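Local coordinates for uncharacterized protein MJ1062 (PDB 3EO4) that is of unknown function but probably transfers acyl groups through its GNAT-type N-acetyltransferase domain, the part of the longer protein that this chain represents, at residues A129-L132 with E133-R137; I95-E99 with F100-G104; L114-K117 with W118-N121. All blocks are in the same frame, centred on the assembly; numbering follows the deposited sequence.

Interaction 1: residues A129-L132 with E133-R137; sequences ARIL and ENNIR
Leu132, the last residue of strand 126-132, opens a type I beta turn that ends at Asn135, and Asn135 N returns a hydrogen bond to Leu132 O over 2.9 Å. In this strand-to-helix connection of the GNAT domain the donor sits above the carbonyl plane, 51° out of it. Asn135 is also the centre of an inverse gamma turn and the N-cap of helix 136-144. Its CG is anti to the backbone N (chi1 -164°), which lets OD1 accept a weak hydrogen bond from Ser138 N; asparagine suits a cap because OD1 can accept at the helix start while ND2 donates elsewhere. ND2 also donates to a bound MES molecule, probably from the crystallisation liquor, which may mark a pocket. Asn134 runs next to Leu132 in the same direction, with OD1 3.3 Å from Leu132 CB, while its ND2 is held by Lys38 O. Glu133 at the exposed corner has its carboxylate bonded to Trp158 NE1. Beneath the turn the side chain of Ile131 is set roughly perpendicular to that of Asn135, with CG2 3.9 Å from Asn135 CB, and its aliphatic branches reach Ile139 and Phe142 of the helix. A water ties the two ends of the turn together, accepting from Leu132 N at 3.1 Å and from Asn135 ND2 at 2.8 Å.

Interaction 2: residues I95-E99 with F100-G104; sequences ILIGE and FFLWG
Trp103 points its indole N-H back at the end of strand 92-97, where NE1 donates to Ile97 O over 2.7 Å. CG lies anti to the carbonyl carbon of Trp103 (chi1 -66°), which directs the indole back to that oxygen. The bond is nearly straight at 161°; the oxygen lies in the indole plane, but the donor stands above the Ile97 carbonyl plane, 40° out of it and not on a lone pair. The connection from strand 92-97 to helix 107-121, which in GNAT enzymes carries the loop for the coenzyme A pyrophosphate, thus folds back on the strand, with a type I beta turn from Glu99 to Leu102 reversing the chain. Packing is closest beside this bond. Ile97 and Trp103 run alongside one another in opposing senses, with Ile97 CG2 3.6 Å from Trp103 CD1, and the same methyl meets Leu102 CB at 4.1 Å. Leu102 also leans on the extended chain of Glu99, its CD1 3.6 Å from Glu99 OE2, while the carboxylate pairs through OE1 with Arg76. Phe100 CE2 lies 3.4 Å from Gly98 O, and Phe100 CA sits over one indole face, near the border of the ring. The other side of the turn is looser. Exposed Phe101 swings out to a cation-pi contact with Lys48 of the second subunit. A phenylalanine in place of Trp103 would probably leave Ile97 O without this donor and the turn less firmly tied to the strand. One directional N-H bond flanked by aliphatic contacts therefore ties the residue after the turn back to the strand end, and the bond from Gly104 N to a sulfonate oxygen of bound MES would be consistent with a pyrophosphate-binding loop.

Interaction 3: residues L114-K117 with W118-N121; sequences LVLK and WLKN
Val115 and Leu119 run next to each other in one direction, one helical turn apart, with Val115 CG1 4.2 Å from Leu119 CD1. For Leu119, CG beside the backbone N (chi1 -68°) brings the branch point back over the preceding turn, 3.4 Å from Val115 O. Val115 O itself takes the hydrogen bond of Leu119 N at 2.9 Å. Branched aliphatic residues suit this face: Val115 beds against Val81, Val83 and Ile93 of the sheet, and Leu119 against Ile93, Leu86 and Tyr124, the last two of which line the pocket that holds the polyether. Trp118, on the flank, takes another direction. Its CG is anti to the backbone N (chi1 174°), which carries the indole away from Leu114-Lys117 to meet the ring of Trp65 edge-to-face, while its CB stays 3.5 Å from Val115 O.

On the outward side Lys117 and Asn121, both exposed, pass at a slant. The lysine is bent along its length and brings CE 3.9 Å from Asn121 OD1, a loose contact in which Lys117 NZ stays 4.0 Å from that Asn121 OD1. Asn121 N bonds to Lys117 O, and Asn121 CG folds back to 3.3 Å from Lys117 O. Lys120 runs outward, its NZ bonded to Leu164 O at the chain terminus, and Leu116 packs on Phe147. With Val115, Leu119 and Trp118 facing the sheet and Lys117, Lys120 and Asn121 outward, this is an amphipathic alpha helix, here the C-terminal half of the helix that packs on the central antiparallel sheet of a GNAT domain.

Along the chain the order is interaction 2, interaction 3, interaction 1, all within one GNAT domain. Strand 92-97 leads through interaction 2 into helix 107-121, whose end holds interaction 3; strand 126-132 then runs into interaction 1 and helix 136-144. Interactions 1 and 2 have centres about 14 Å apart and touch, Arg137 CD packing on Trp103 CE3 at 3.8 Å. Interaction 3 stands apart, its centre about 22 Å from interaction 1 and 21 Å from interaction 2. The two turns each follow a strand and lie beside bound MES, consistent with the region where GNAT enzymes bind the acyl donor, while helix 107-121 packs on the sheet.

Interaction 1: residues A129-L132 with E133-R137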
# COMPACT_ATOMS: atom_id res chain seq x y z
N ALA A 129 1.77 -23.87 6.14
CA ALA A 129 1.65 -22.43 6.39
C ALA A 129 2.09 -22.20 7.84
O ALA A 129 1.88 -23.06 8.68
CB ALA A 129 0.20 -21.97 6.20
N ARG A 130 2.75 -21.08 8.12
CA ARG A 130 3.11 -20.69 9.49
C ARG A 130 2.15 -19.58 9.88
O ARG A 130 2.04 -18.59 9.15
CB ARG A 130 4.57 -20.19 9.61
CG ARG A 130 5.62 -21.12 9.01
CD ARG A 130 7.07 -20.58 9.19
NE ARG A 130 7.45 -20.64 10.59
CZ ARG A 130 8.38 -21.42 11.11
NH1 ARG A 130 9.10 -22.24 10.34
NH2 ARG A 130 8.60 -21.36 12.42
N ILE A 131 1.45 -19.75 11.00
CA ILE A 131 0.40 -18.80 11.37
C ILE A 131 0.49 -18.39 12.83
O ILE A 131 0.63 -19.24 13.74
CB ILE A 131 -1.03 -19.34 11.04
CG1 ILE A 131 -1.11 -19.93 9.61
CG2 ILE A 131 -2.07 -18.22 11.16
CD1 ILE A 131 -2.43 -20.70 9.32
N LEU A 132 0.41 -17.08 13.07
CA LEU A 132 0.33 -16.58 14.45
C LEU A 132 -1.05 -16.88 15.04
O LEU A 132 -2.08 -16.80 14.34
CB LEU A 132 0.59 -15.08 14.53
CG LEU A 132 1.97 -14.46 14.42
CD1 LEU A 132 1.85 -13.13 15.10
CD2 LEU A 132 3.12 -15.28 15.07
N GLU A 133 -1.03 -17.25 16.31
CA GLU A 133 -2.21 -17.61 17.07
C GLU A 133 -3.34 -16.59 16.95
O GLU A 133 -4.50 -16.98 17.05
CB GLU A 133 -1.86 -17.74 18.54
CG GLU A 133 -1.06 -18.95 18.86
CD GLU A 133 -0.69 -19.02 20.31
OE1 GLU A 133 -0.39 -17.94 20.88
OE2 GLU A 133 -0.67 -20.14 20.88
N ASN A 134 -3.01 -15.31 16.78
CA ASN A 134 -4.02 -14.26 16.80
C ASN A 134 -4.65 -14.08 15.43
O ASN A 134 -5.67 -13.41 15.29
CB ASN A 134 -3.46 -12.92 17.36
CG ASN A 134 -2.37 -12.32 16.47
OD1 ASN A 134 -1.48 -13.02 16.02
ND2 ASN A 134 -2.45 -11.00 16.21
N ASN A 135 -4.04 -14.69 14.41
CA ASN A 135 -4.50 -14.52 13.05
C ASN A 135 -5.67 -15.46 12.75
O ASN A 135 -5.49 -16.46 12.03
CB ASN A 135 -3.35 -14.69 12.07
CG ASN A 135 -3.68 -14.15 10.69
OD1 ASN A 135 -4.82 -13.80 10.40
ND2 ASN A 135 -2.66 -14.07 9.83
N ILE A 136 -6.84 -15.14 13.29
CA ILE A 136 -8.03 -15.99 13.16
C ILE A 136 -8.54 -16.19 11.72
O ILE A 136 -9.02 -17.28 11.38
CB ILE A 136 -9.17 -15.69 14.22
CG1 ILE A 136 -10.57 -15.99 13.66
CG2 ILE A 136 -9.09 -14.29 14.81
CD1 ILE A 136 -10.99 -17.40 13.87
N ARG A 137 -8.42 -15.17 10.88
CA ARG A 137 -8.90 -15.26 9.50
C ARG A 137 -8.01 -16.19 8.69
O ARG A 137 -8.48 -16.95 7.83
CB ARG A 137 -8.99 -13.87 8.85
CG ARG A 137 -10.18 -13.05 9.39
CD ARG A 137 -10.15 -11.62 8.94
NE ARG A 137 -11.29 -10.83 9.43
CZ ARG A 137 -12.54 -10.92 8.97
NH1 ARG A 137 -13.49 -10.14 9.49
NH2 ARG A 137 -12.88 -11.78 8.01
O HOH W 1 -0.16 -14.98 10.80

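Interaction 2: residues I95-E99 with F100-G104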
# COMPACT_ATOMS: atom_id res chain seq x y z
N ILE A 95 0.28 -15.75 2.42
CA ILE A 95 -0.80 -15.03 1.74
C ILE A 95 -1.07 -13.72 2.47
O ILE A 95 -0.97 -13.65 3.70
CB ILE A 95 -2.13 -15.92 1.63
CG1 ILE A 95 -3.33 -15.16 1.07
CG2 ILE A 95 -2.55 -16.47 3.01
CD1 ILE A 95 -3.56 -15.40 -0.41
N LEU A 96 -1.44 -12.69 1.72
CA LEU A 96 -1.75 -11.39 2.27
C LEU A 96 -2.76 -10.75 1.33
O LEU A 96 -2.50 -10.70 0.14
CB LEU A 96 -0.46 -10.58 2.28
CG LEU A 96 -0.29 -9.10 2.57
CD1 LEU A 96 1.22 -8.81 2.47
CD2 LEU A 96 -1.03 -8.20 1.62
N ILE A 97 -3.92 -10.36 1.83
CA ILE A 97 -4.86 -9.56 1.07
C ILE A 97 -4.68 -8.13 1.59
O ILE A 97 -4.92 -7.87 2.78
CB ILE A 97 -6.34 -10.07 1.21
CG1 ILE A 97 -6.46 -11.53 0.73
CG2 ILE A 97 -7.35 -9.11 0.51
CD1 ILE A 97 -6.22 -11.72 -0.79
N GLY A 98 -4.24 -7.23 0.70
CA GLY A 98 -4.02 -5.83 1.02
C GLY A 98 -5.25 -4.95 1.22
O GLY A 98 -5.21 -4.07 2.07
N GLU A 99 -6.33 -5.15 0.47
CA GLU A 99 -7.55 -4.35 0.69
C GLU A 99 -8.31 -4.96 1.82
O GLU A 99 -8.60 -6.15 1.76
CB GLU A 99 -8.51 -4.35 -0.52
CG GLU A 99 -7.90 -3.97 -1.80
CD GLU A 99 -8.91 -3.63 -2.90
OE1 GLU A 99 -8.43 -3.41 -4.02
OE2 GLU A 99 -10.14 -3.59 -2.67
N PHE A 100 -8.71 -4.14 2.80
CA PHE A 100 -9.27 -4.62 4.08
C PHE A 100 -10.71 -5.05 4.07
O PHE A 100 -11.10 -5.92 4.86
CB PHE A 100 -9.10 -3.56 5.16
CG PHE A 100 -7.68 -3.25 5.45
CD1 PHE A 100 -7.06 -3.81 6.56
CD2 PHE A 100 -6.94 -2.42 4.59
CE1 PHE A 100 -5.72 -3.52 6.84
CE2 PHE A 100 -5.62 -2.12 4.86
CZ PHE A 100 -5.00 -2.68 5.98
N PHE A 101 -11.52 -4.44 3.22
CA PHE A 101 -12.95 -4.74 3.20
C PHE A 101 -13.27 -5.83 2.16
O PHE A 101 -14.41 -5.97 1.73
CB PHE A 101 -13.77 -3.47 2.99
CG PHE A 101 -13.77 -2.56 4.19
CD1 PHE A 101 -14.66 -2.78 5.26
CD2 PHE A 101 -12.89 -1.48 4.27
CE1 PHE A 101 -14.68 -1.94 6.39
CE2 PHE A 101 -12.90 -0.63 5.40
CZ PHE A 101 -13.80 -0.86 6.46
N LEU A 102 -12.24 -6.57 1.78
CA LEU A 102 -12.33 -7.77 0.96
C LEU A 102 -12.18 -9.02 1.82
O LEU A 102 -12.69 -10.09 1.47
CB LEU A 102 -11.20 -7.81 -0.07
CG LEU A 102 -11.29 -6.86 -1.26
CD1 LEU A 102 -10.17 -7.18 -2.29
CD2 LEU A 102 -12.63 -6.93 -1.91
N TRP A 103 -11.43 -8.89 2.92
CA TRP A 103 -11.28 -9.95 3.92
C TRP A 103 -12.63 -10.59 4.21
O TRP A 103 -13.65 -9.91 4.26
CB TRP A 103 -10.64 -9.41 5.21
CG TRP A 103 -9.20 -8.94 5.07
CD1 TRP A 103 -8.51 -8.73 3.92
CD2 TRP A 103 -8.31 -8.54 6.14
NE1 TRP A 103 -7.23 -8.30 4.19
CE2 TRP A 103 -7.08 -8.16 5.55
CE3 TRP A 103 -8.42 -8.52 7.54
CZ2 TRP A 103 -5.97 -7.75 6.30
CZ3 TRP A 103 -7.31 -8.10 8.30
CH2 TRP A 103 -6.11 -7.71 7.67
N GLY A 104 -12.61 -11.91 4.36
CA GLY A 104 -13.82 -12.68 4.60
C GLY A 104 -14.67 -12.92 3.36
O GLY A 104 -15.85 -13.21 3.48

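Interaction 3: residues L114-K117 with W118-N121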
# COMPACT_ATOMS: atom_id res chain seq x y z
N LEU A 114 -5.23 -22.02 -5.84
CA LEU A 114 -4.48 -21.88 -7.10
C LEU A 114 -2.99 -22.30 -6.94
O LEU A 114 -2.45 -23.02 -7.76
CB LEU A 114 -4.61 -20.46 -7.68
CG LEU A 114 -5.94 -20.04 -8.36
CD1 LEU A 114 -5.93 -18.56 -8.73
CD2 LEU A 114 -6.23 -20.88 -9.62
N VAL A 115 -2.35 -21.84 -5.89
CA VAL A 115 -0.95 -22.22 -5.60
C VAL A 115 -0.81 -23.73 -5.32
O VAL A 115 0.07 -24.36 -5.87
CB VAL A 115 -0.36 -21.36 -4.45
CG1 VAL A 115 1.01 -21.88 -4.03
CG2 VAL A 115 -0.24 -19.90 -4.88
N LEU A 116 -1.71 -24.30 -4.51
CA LEU A 116 -1.72 -25.74 -4.25
C LEU A 116 -1.85 -26.59 -5.51
O LEU A 116 -1.21 -27.64 -5.62
CB LEU A 116 -2.81 -26.14 -3.24
CG LEU A 116 -2.76 -25.44 -1.87
CD1 LEU A 116 -4.01 -25.78 -1.09
CD2 LEU A 116 -1.51 -25.74 -1.05
N LYS A 117 -2.67 -26.13 -6.45
CA LYS A 117 -2.84 -26.86 -7.70
C LYS A 117 -1.53 -26.83 -8.51
O LYS A 117 -1.13 -27.84 -9.09
CB LYS A 117 -4.01 -26.29 -8.52
CG LYS A 117 -4.55 -27.23 -9.60
CD LYS A 117 -5.47 -28.32 -8.98
CE LYS A 117 -5.27 -29.73 -9.61
NZ LYS A 117 -5.73 -29.81 -11.02
N TRP A 118 -0.87 -25.68 -8.54
CA TRP A 118 0.38 -25.55 -9.27
C TRP A 118 1.44 -26.45 -8.65
O TRP A 118 2.13 -27.16 -9.36
CB TRP A 118 0.84 -24.10 -9.24
CG TRP A 118 2.21 -23.86 -9.85
CD1 TRP A 118 2.51 -23.82 -11.18
CD2 TRP A 118 3.45 -23.63 -9.15
NE1 TRP A 118 3.87 -23.59 -11.35
CE2 TRP A 118 4.46 -23.45 -10.12
CE3 TRP A 118 3.81 -23.59 -7.80
CZ2 TRP A 118 5.80 -23.21 -9.78
CZ3 TRP A 118 5.13 -23.34 -7.46
CH2 TRP A 118 6.12 -23.16 -8.45
N LEU A 119 1.56 -26.44 -7.32
CA LEU A 119 2.50 -27.33 -6.60
C LEU A 119 2.29 -28.82 -6.87
O LEU A 119 3.25 -29.57 -7.14
CB LEU A 119 2.40 -27.10 -5.08
CG LEU A 119 2.88 -25.76 -4.56
CD1 LEU A 119 2.47 -25.66 -3.10
CD2 LEU A 119 4.43 -25.65 -4.73
N LYS A 120 1.03 -29.24 -6.76
CA LYS A 120 0.61 -30.61 -7.01
C LYS A 120 0.99 -31.09 -8.41
O LYS A 120 1.50 -32.20 -8.58
CB LYS A 120 -0.90 -30.76 -6.83
CG LYS A 120 -1.38 -32.17 -6.90
CD LYS A 120 -2.85 -32.30 -6.52
CE LYS A 120 -3.29 -33.76 -6.60
NZ LYS A 120 -4.22 -34.09 -5.46
N ASN A 121 0.77 -30.24 -9.39
CA ASN A 121 0.92 -30.64 -10.78
C ASN A 121 2.38 -30.89 -11.18
O ASN A 121 2.65 -31.66 -12.11
CB ASN A 121 0.30 -29.59 -11.68
CG ASN A 121 -1.21 -29.71 -11.77
OD1 ASN A 121 -1.83 -30.66 -11.26
ND2 ASN A 121 -1.83 -28.74 -12.45